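Local coordinates for beta sliding clamp (Borrelia burgdorferi, PDB 6DJ8), which probably forms a ring-shaped head-to-tail homodimer around DNA that tethers DNA polymerases and other proteins to it and confers processivity, at residues K100-E105 against E111-L116. Residues are numbered along the deposited sequence; the frame is centred on the assembly and turned at random.
Sequences KIVFNE and EIMGEL
K100 and V102 pair with M113 and E111 as antiparallel hydrogen-bonded pairs, and four backbone hydrogen bonds, all nearly straight (N-H...O angles of 161 to 166°), join the two strands. K100 N donates to M113 O at 2.9 Å and M113 N returns to K100 O at 3.1 Å; V102 and E111 exchange the second couple, V102 N to E111 O and E111 N to V102 O, each 2.7 Å long. I101 and I112 form the non-hydrogen-bonded pair between them, where I112 CA also offers a CA-H...O contact to K100 O.

Apolar contacts occupy both faces of the hairpin. I101 and I112 run alongside each other on one face, I101 CG1 4.1 Å from I112 CG2. On the other face, M113 places CG between its backbone N and carbonyl carbon (chi1 59°), and further bends in the chain carry its methyl CE across to V102 CG2, 3.9 Å away, a diagonal contact.

Around the polar side chains, carboxylate oxygens do the touching. E115 OE1 lies against the aliphatic part of the extended K100 chain, 3.3 Å from K100 CD, while K100 NZ remains 4.9 Å from E115 OE1 and K100 makes a cation-pi contact with F14. E111 bends at chi2 and brings OE2 to 4.0 Å from N104 CB; its OE1 is hydrogen-bonded to H126 NE2 on the neighbouring strand.

Strands 98-104 and 109-114 thus make a beta hairpin in the N-terminal domain of the clamp, flanked by strands 14-18 and 126-130 within an antiparallel sheet of the DNA-clamp fold.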
loop_
_atom_site.group_PDB
_atom_site.type_symbol
_atom_site.label_atom_id
_atom_site.label_comp_id
_atom_site.label_asym_id
_atom_site.label_seq_id
_atom_site.Cartn_x
_atom_site.Cartn_y
_atom_site.Cartn_z
ATOM N N LYS A 100 21.716 -9.015 -22.162
ATOM C CA LYS A 100 22.420 -8.350 -23.245
ATOM C C LYS A 100 21.505 -7.243 -23.745
ATOM O O LYS A 100 20.353 -7.502 -24.114
ATOM C CB LYS A 100 22.770 -9.340 -24.365
ATOM C CG LYS A 100 23.581 -8.748 -25.527
ATOM C CD LYS A 100 24.065 -9.852 -26.502
ATOM C CE LYS A 100 24.921 -9.279 -27.634
ATOM N NZ LYS A 100 25.258 -10.287 -28.698
ATOM N N ILE A 101 22.002 -6.013 -23.739
ATOM C CA ILE A 101 21.226 -4.858 -24.162
ATOM C C ILE A 101 21.858 -4.333 -25.441
ATOM O O ILE A 101 23.027 -3.947 -25.443
ATOM C CB ILE A 101 21.184 -3.792 -23.064
ATOM C CG1 ILE A 101 20.478 -4.379 -21.824
ATOM C CG2 ILE A 101 20.507 -2.541 -23.574
ATOM C CD1 ILE A 101 20.444 -3.463 -20.591
ATOM N N VAL A 102 21.088 -4.326 -26.524
ATOM C CA VAL A 102 21.564 -3.966 -27.852
ATOM C C VAL A 102 20.929 -2.637 -28.216
ATOM O O VAL A 102 19.721 -2.457 -28.037
ATOM C CB VAL A 102 21.205 -5.042 -28.894
ATOM C CG1 VAL A 102 21.680 -4.619 -30.283
ATOM C CG2 VAL A 102 21.797 -6.385 -28.508
ATOM N N PHE A 103 21.732 -1.700 -28.702
ATOM C CA PHE A 103 21.198 -0.415 -29.123
ATOM C C PHE A 103 21.036 -0.450 -30.630
ATOM O O PHE A 103 22.016 -0.623 -31.361
ATOM C CB PHE A 103 22.083 0.754 -28.691
ATOM C CG PHE A 103 21.579 2.095 -29.156
ATOM C CD1 PHE A 103 20.226 2.385 -29.132
ATOM C CD2 PHE A 103 22.457 3.088 -29.555
ATOM C CE1 PHE A 103 19.750 3.611 -29.539
ATOM C CE2 PHE A 103 21.990 4.326 -29.961
ATOM C CZ PHE A 103 20.635 4.590 -29.950
ATOM N N ASN A 104 19.812 -0.231 -31.084
ATOM C CA ASN A 104 19.449 -0.226 -32.500
ATOM C C ASN A 104 19.230 1.238 -32.830
ATOM O O ASN A 104 18.115 1.754 -32.740
ATOM C CB ASN A 104 18.181 -1.060 -32.727
ATOM C CG ASN A 104 17.803 -1.197 -34.199
ATOM O OD1 ASN A 104 16.772 -1.796 -34.520
ATOM N ND2 ASN A 104 18.620 -0.655 -35.087
ATOM N N GLU A 105 20.311 1.898 -33.242
ATOM C CA GLU A 105 20.222 3.309 -33.571
ATOM C C GLU A 105 19.383 3.543 -34.818
ATOM O O GLU A 105 18.712 4.574 -34.922
ATOM C CB GLU A 105 21.629 3.877 -33.746
ATOM C CG GLU A 105 21.744 5.377 -33.558
ATOM C CD GLU A 105 23.107 5.896 -33.976
ATOM O OE1 GLU A 105 23.700 5.313 -34.913
ATOM O OE2 GLU A 105 23.584 6.880 -33.368
ATOM N N GLU A 111 17.125 -3.301 -27.793
ATOM C CA GLU A 111 16.657 -4.671 -27.925
ATOM C C GLU A 111 17.335 -5.435 -26.805
ATOM O O GLU A 111 18.566 -5.409 -26.688
ATOM C CB GLU A 111 17.015 -5.253 -29.290
ATOM C CG GLU A 111 16.821 -4.264 -30.434
ATOM C CD GLU A 111 15.699 -4.653 -31.368
ATOM O OE1 GLU A 111 15.041 -5.686 -31.119
ATOM O OE2 GLU A 111 15.477 -3.926 -32.359
ATOM N N ILE A 112 16.539 -6.107 -25.982
ATOM C CA ILE A 112 17.036 -6.748 -24.778
ATOM C C ILE A 112 16.713 -8.228 -24.857
ATOM O O ILE A 112 15.592 -8.616 -25.220
ATOM C CB ILE A 112 16.428 -6.109 -23.519
ATOM C CG1 ILE A 112 16.577 -4.584 -23.596
ATOM C CG2 ILE A 112 17.062 -6.680 -22.275
ATOM C CD1 ILE A 112 16.182 -3.833 -22.309
ATOM N N MET A 113 17.699 -9.047 -24.527
ATOM C CA MET A 113 17.548 -10.484 -24.526
ATOM C C MET A 113 18.339 -10.998 -23.341
ATOM O O MET A 113 19.234 -10.313 -22.826
ATOM C CB MET A 113 18.036 -11.100 -25.852
ATOM C CG MET A 113 19.509 -10.802 -26.145
ATOM S SD MET A 113 19.831 -10.328 -27.866
ATOM C CE MET A 113 18.808 -8.855 -27.985
ATOM N N GLY A 114 17.990 -12.193 -22.878
ATOM C CA GLY A 114 18.786 -12.801 -21.832
ATOM C C GLY A 114 20.143 -13.162 -22.391
ATOM O O GLY A 114 20.251 -13.645 -23.525
ATOM N N GLU A 115 21.200 -12.856 -21.639
ATOM C CA GLU A 115 22.547 -13.267 -22.028
ATOM C C GLU A 115 22.738 -14.645 -21.427
ATOM O O GLU A 115 23.244 -14.804 -20.316
ATOM C CB GLU A 115 23.621 -12.280 -21.588
ATOM C CG GLU A 115 25.036 -12.695 -22.000
ATOM C CD GLU A 115 25.184 -13.005 -23.500
ATOM O OE1 GLU A 115 24.508 -12.364 -24.338
ATOM O OE2 GLU A 115 25.987 -13.900 -23.838
ATOM N N LEU A 116 22.279 -15.649 -22.157
ATOM C CA LEU A 116 22.417 -17.024 -21.725
ATOM C C LEU A 116 23.860 -17.470 -21.900
ATOM O O LEU A 116 24.686 -16.783 -22.510
ATOM C CB LEU A 116 21.463 -17.909 -22.515
ATOM C CG LEU A 116 20.097 -17.235 -22.626
ATOM C CD1 LEU A 116 19.341 -17.675 -23.880
ATOM C CD2 LEU A 116 19.297 -17.526 -21.375
#